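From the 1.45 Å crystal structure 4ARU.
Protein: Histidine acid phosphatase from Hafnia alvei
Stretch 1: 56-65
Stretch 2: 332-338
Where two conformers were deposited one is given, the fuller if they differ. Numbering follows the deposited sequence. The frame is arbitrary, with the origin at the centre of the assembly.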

ATOM      1  N   LEU A  56       4.708   1.608 -15.651  1.00  6.54           N
ATOM      2  CA  LEU A  56       4.662   0.416 -14.819  1.00  6.30           C
ATOM      3  C   LEU A  56       3.271   0.121 -14.315  1.00  6.15           C
ATOM      4  O   LEU A  56       2.897  -1.052 -14.240  1.00  6.35           O
ATOM      5  N   ILE A  57       2.493   1.140 -13.936  1.00  6.00           N
ATOM      6  CA  ILE A  57       1.102   0.934 -13.572  1.00  6.04           C
ATOM      7  C   ILE A  57       0.304   0.456 -14.761  1.00  6.44           C
ATOM      8  O   ILE A  57      -0.543  -0.445 -14.603  1.00  6.43           O
ATOM      9  N   SER A  58       0.535   1.027 -15.950  1.00  6.76           N
ATOM     10  CA  SER A  58      -0.193   0.546 -17.135  0.50  7.37           C
ATOM     11  C   SER A  58       0.105  -0.932 -17.415  1.00  7.64           C
ATOM     12  O   SER A  58      -0.793  -1.650 -17.838  1.00  7.76           O
ATOM     13  N   LEU A  59       1.337  -1.381 -17.128  1.00  7.62           N
ATOM     14  CA  LEU A  59       1.663  -2.811 -17.327  1.00  8.13           C
ATOM     15  C   LEU A  59       0.767  -3.645 -16.375  1.00  7.73           C
ATOM     16  O   LEU A  59       0.230  -4.698 -16.775  1.00  8.41           O
ATOM     17  N   MET A  60       0.608  -3.217 -15.138  1.00  7.57           N
ATOM     18  CA  MET A  60      -0.333  -3.857 -14.207  0.67  7.72           C
ATOM     19  C   MET A  60      -1.765  -3.837 -14.738  1.00  7.68           C
ATOM     20  O   MET A  60      -2.463  -4.851 -14.663  1.00  7.65           O
ATOM     21  N   GLY A  61      -2.202  -2.696 -15.277  1.00  7.29           N
ATOM     22  CA  GLY A  61      -3.543  -2.615 -15.891  1.00  7.61           C
ATOM     23  C   GLY A  61      -3.730  -3.679 -16.956  1.00  7.92           C
ATOM     24  O   GLY A  61      -4.784  -4.309 -17.022  1.00  7.87           O
ATOM     25  N   GLY A  62      -2.739  -3.846 -17.819  1.00  8.34           N
ATOM     26  CA  GLY A  62      -2.756  -4.886 -18.871  1.00  9.06           C
ATOM     27  C   GLY A  62      -2.846  -6.274 -18.270  1.00  9.34           C
ATOM     28  O   GLY A  62      -3.522  -7.132 -18.825  1.00  9.95           O
ATOM     29  N   PHE A  63      -2.153  -6.506 -17.173  1.00  8.93           N
ATOM     30  CA  PHE A  63      -2.223  -7.813 -16.516  1.00  9.39           C
ATOM     31  C   PHE A  63      -3.627  -8.047 -15.963  1.00  9.01           C
ATOM     32  O   PHE A  63      -4.222  -9.121 -16.162  1.00  8.85           O
ATOM     33  N   TYR A  64      -4.163  -7.045 -15.289  1.00  8.39           N
ATOM     34  CA  TYR A  64      -5.519  -7.126 -14.771  1.00  8.59           C
ATOM     35  C   TYR A  64      -6.527  -7.392 -15.883  1.00  8.84           C
ATOM     36  O   TYR A  64      -7.451  -8.206 -15.721  1.00  8.94           O
ATOM     37  N   ARG A  65      -6.341  -6.745 -17.027  1.00  9.20           N
ATOM     38  CA  ARG A  65      -7.204  -7.014 -18.185  1.00 10.15           C
ATOM     39  C   ARG A  65      -7.180  -8.489 -18.557  1.00 10.73           C
ATOM     40  O   ARG A  65      -8.238  -9.115 -18.702  1.00 10.78           O
ATOM     41  N   PRO A 332       5.319  -0.265  -4.851  1.00  7.31           N
ATOM     42  CA  PRO A 332       4.652   0.642  -5.801  1.00  7.45           C
ATOM     43  C   PRO A 332       3.823  -0.158  -6.793  1.00  7.09           C
ATOM     44  O   PRO A 332       4.307  -1.137  -7.413  1.00  7.10           O
ATOM     45  N   GLY A 333       2.574   0.263  -6.943  1.00  6.38           N
ATOM     46  CA  GLY A 333       1.611  -0.428  -7.752  1.00  6.40           C
ATOM     47  C   GLY A 333       1.088  -1.745  -7.200  1.00  6.15           C
ATOM     48  O   GLY A 333       0.259  -2.406  -7.834  1.00  7.05           O
ATOM     49  N   GLY A 334       1.548  -2.157  -6.023  1.00  5.81           N
ATOM     50  CA  GLY A 334       1.019  -3.384  -5.402  1.00  5.59           C
ATOM     51  C   GLY A 334      -0.369  -3.137  -4.871  1.00  5.52           C
ATOM     52  O   GLY A 334      -0.670  -2.045  -4.412  1.00  5.16           O
ATOM     53  N   ALA A 335      -1.232  -4.138  -4.941  1.00  5.55           N
ATOM     54  CA  ALA A 335      -2.594  -3.921  -4.607  1.00  5.32           C
ATOM     55  C   ALA A 335      -3.211  -5.116  -3.878  1.00  5.34           C
ATOM     56  O   ALA A 335      -2.903  -6.287  -4.241  1.00  6.09           O
ATOM     57  N   LEU A 336      -4.107  -4.826  -2.938  1.00  5.69           N
ATOM     58  CA  LEU A 336      -4.990  -5.835  -2.429  1.00  6.19           C
ATOM     59  C   LEU A 336      -6.157  -5.973  -3.393  1.00  6.17           C
ATOM     60  O   LEU A 336      -6.919  -4.995  -3.656  1.00  6.60           O
ATOM     61  N   VAL A 337      -6.372  -7.168  -3.867  1.00  5.91           N
ATOM     62  CA  VAL A 337      -7.426  -7.470  -4.807  1.00  6.23           C
ATOM     63  C   VAL A 337      -8.416  -8.344  -4.087  1.00  6.34           C
ATOM     64  O   VAL A 337      -8.153  -9.514  -3.789  1.00  6.75           O
ATOM     65  N   PHE A 338      -9.577  -7.784  -3.864  1.00  6.19           N
ATOM     66  CA  PHE A 338     -10.703  -8.459  -3.215  1.00  6.57           C
ATOM     67  C   PHE A 338     -11.678  -8.931  -4.277  1.00  7.16           C
ATOM     68  O   PHE A 338     -12.153  -8.120  -5.082  1.00  7.05           O
TER

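No direct hydrogen bond joins helix 56-65 to segment 332-338; the polar link between them is a single water, and the residue most covered in the contact, Gly-333, has no side chain at all. Water 1 donates a hydrogen bond to Gly-333 O (water O to Gly-333 O, 2.7 Å) and makes a second with Tyr-64 OH (water O to Tyr-64 OH, 2.8 Å), bridging a phenol and a backbone carbonyl that stand too far apart to bond directly: Tyr-64 OH lies 4.4 Å from Gly-333 O. The contact is small, burying 199 Å² summed over both sides, and joins residues at least 269 positions apart in the chain.

Three helix residues, Ile-57, Met-60 and Tyr-64, reach the second stretch. Their spacing of three and four residues places them along one side of the helix, whose backbone is held by successive bonds such as Gly-61 N to Ile-57 O (2.9 Å) and Tyr-64 N to Met-60 O (2.8 Å). The backbones are closer at the Ile-57 end, where its CA is 6.0 Å from Gly-333 CA, than at the Tyr-64 end, where CA-to-CA separation from Val-337 is 10.2 Å; the long tyrosine side chain spans the wider gap.

The CA-to-CB bond of Ile-57 points sideways to the segment, but with chi1 and chi2 both m the end of the side chain comes nearer, and CD1 settles 3.5 Å from Gly-333 CA. The absence of a side chain on the glycine makes this possible: an ideal CB there would point toward the helix and sit 3.0 Å from Ile-57 CD1, a clash. The positive phi of Gly-333 (72°) independently favours glycine. Met-60 points toward the segment and is m at chi1, chi2 and chi3, a folded path that brings its terminal methyl CE to 3.5 Å from Gly-333 O. This is a van der Waals contact with the same carbonyl that receives the water's hydrogen.

Tyr-64, also directed toward the segment, has chi1 m and chi2 of -56°, and it gives up more surface to the contact than any other helix residue. Its hydroxyl does double duty: besides binding the water, OH packs 3.4 Å from Ala-335 CB, the nearest approach of the tyrosine side chain to the segment. Farther back on the ring, Tyr-64 CE1 lies 4.0 Å from Val-337 CG2, an apolar contact in which the methyl approaches the ring obliquely. Val-337 has chi1 t.

On the strand, the alternation expected of extended backbone decides which residues take part. Ala-335 and Val-337 point toward the helix, while Leu-336 between them points away and, though buried, makes no contact with the helix. In the helix, Phe-63 (chi1 t) is likewise buried but out of reach of the second stretch. Arg-65 lies out of reach, and its guanidinium nitrogens are hydrogen-bonded elsewhere in the structure. The result is a buried, mostly apolar junction around one glycine, with its carbonyl and the tyrosine hydroxyl linked through water.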

ATOM      1  CB  LEU A  56       5.713   0.511 -13.682  1.00  6.04           C
ATOM      2  CG  LEU A  56       7.184   0.381 -14.096  1.00  6.39           C
ATOM      3  CD1 LEU A  56       8.087   0.846 -12.985  1.00  6.25           C
ATOM      4  CD2 LEU A  56       7.514  -1.048 -14.489  1.00  6.71           C
ATOM      5  CB  ILE A  57       0.486   2.210 -12.992  1.00  5.96           C
ATOM      6  CG1 ILE A  57       1.125   2.573 -11.672  1.00  5.86           C
ATOM      7  CG2 ILE A  57      -1.037   2.060 -12.837  1.00  5.91           C
ATOM      8  CD1 ILE A  57       0.911   1.596 -10.521  1.00  5.65           C
ATOM      9  CB  SER A  58       0.106   1.406 -18.360  0.50  7.98           C
ATOM     10  OG  SER A  58       1.359   1.097 -18.934  0.50  8.53           O
ATOM     11  CB  LEU A  59       3.167  -3.110 -17.102  1.00  8.24           C
ATOM     12  CG  LEU A  59       4.096  -2.492 -18.114  1.00  8.90           C
ATOM     13  CD1 LEU A  59       5.549  -2.831 -17.736  1.00  9.40           C
ATOM     14  CD2 LEU A  59       3.811  -2.937 -19.540  1.00  9.53           C
ATOM     15  CB  MET A  60      -0.274  -3.246 -12.806  0.67  8.02           C
ATOM     16  CG  MET A  60       1.018  -3.553 -12.079  0.67  8.13           C
ATOM     17  SD  MET A  60       1.076  -5.242 -11.447  0.67  9.04           S
ATOM     18  CE  MET A  60       0.024  -5.156  -9.997  0.67  8.81           C
ATOM     19  CB  PHE A  63      -1.198  -7.904 -15.391  1.00  9.74           C
ATOM     20  CG  PHE A  63      -1.292  -9.207 -14.633  1.00 10.46           C
ATOM     21  CD1 PHE A  63      -0.893 -10.397 -15.239  1.00 11.54           C
ATOM     22  CD2 PHE A  63      -1.880  -9.249 -13.378  1.00 10.74           C
ATOM     23  CE1 PHE A  63      -1.014 -11.620 -14.559  1.00 12.08           C
ATOM     24  CE2 PHE A  63      -2.013 -10.454 -12.703  1.00 11.56           C
ATOM     25  CZ  PHE A  63      -1.576 -11.633 -13.311  1.00 11.87           C
ATOM     26  CB  TYR A  64      -5.931  -5.849 -14.018  1.00  8.44           C
ATOM     27  CG  TYR A  64      -5.277  -5.589 -12.690  1.00  8.46           C
ATOM     28  CD1 TYR A  64      -5.322  -6.507 -11.654  1.00  9.41           C
ATOM     29  CD2 TYR A  64      -4.629  -4.381 -12.464  1.00  8.72           C
ATOM     30  CE1 TYR A  64      -4.685  -6.207 -10.434  1.00  9.32           C
ATOM     31  CE2 TYR A  64      -4.024  -4.088 -11.249  1.00  9.54           C
ATOM     32  CZ  TYR A  64      -4.027  -5.008 -10.272  1.00  9.81           C
ATOM     33  OH  TYR A  64      -3.395  -4.595  -9.071  1.00 12.21           O
ATOM     34  CB  ARG A  65      -6.844  -6.129 -19.395  1.00 11.06           C
ATOM     35  CG  ARG A  65      -7.686  -6.388 -20.639  1.00 12.59           C
ATOM     36  CD  ARG A  65      -9.173  -6.298 -20.291  1.00 14.05           C
ATOM     37  NE  ARG A  65     -10.094  -6.472 -21.424  1.00 15.97           N
ATOM     38  CZ  ARG A  65     -10.414  -5.518 -22.306  1.00 16.80           C
ATOM     39  NH1 ARG A  65      -9.909  -4.289 -22.225  1.00 16.46           N
ATOM     40  NH2 ARG A  65     -11.266  -5.795 -23.289  1.00 18.73           N
ATOM     41  CB  PRO A 332       5.807   1.335  -6.524  1.00  8.59           C
ATOM     42  CG  PRO A 332       7.053   1.054  -5.748  1.00  9.06           C
ATOM     43  CD  PRO A 332       6.799  -0.202  -4.964  1.00  8.16           C
ATOM     44  CB  ALA A 335      -3.391  -3.636  -5.850  1.00  5.55           C
ATOM     45  CB  LEU A 336      -5.555  -5.459  -1.066  1.00  6.36           C
ATOM     46  CG  LEU A 336      -4.560  -5.501   0.081  1.00  6.65           C
ATOM     47  CD1 LEU A 336      -5.194  -4.856   1.313  1.00  6.73           C
ATOM     48  CD2 LEU A 336      -4.123  -6.953   0.319  1.00  7.02           C
ATOM     49  CB  VAL A 337      -6.894  -8.167  -6.067  1.00  6.62           C
ATOM     50  CG1 VAL A 337      -8.029  -8.469  -7.026  1.00  7.25           C
ATOM     51  CG2 VAL A 337      -5.783  -7.322  -6.734  1.00  6.76           C
ATOM     52  CB  PHE A 338     -11.454  -7.541  -2.258  1.00  6.69           C
ATOM     53  CG  PHE A 338     -10.663  -7.056  -1.101  1.00  6.44           C
ATOM     54  CD1 PHE A 338      -9.811  -5.968  -1.197  1.00  6.50           C
ATOM     55  CD2 PHE A 338     -10.924  -7.601   0.167  1.00  6.61           C
ATOM     56  CE1 PHE A 338      -9.113  -5.544  -0.109  1.00  6.44           C
ATOM     57  CE2 PHE A 338     -10.248  -7.120   1.287  1.00  6.75           C
ATOM     58  CZ  PHE A 338      -9.308  -6.102   1.115  1.00  6.60           C
TER
HETATM   59  O   HOH W   1      -2.101  -2.077  -9.116  1.00 12.83           O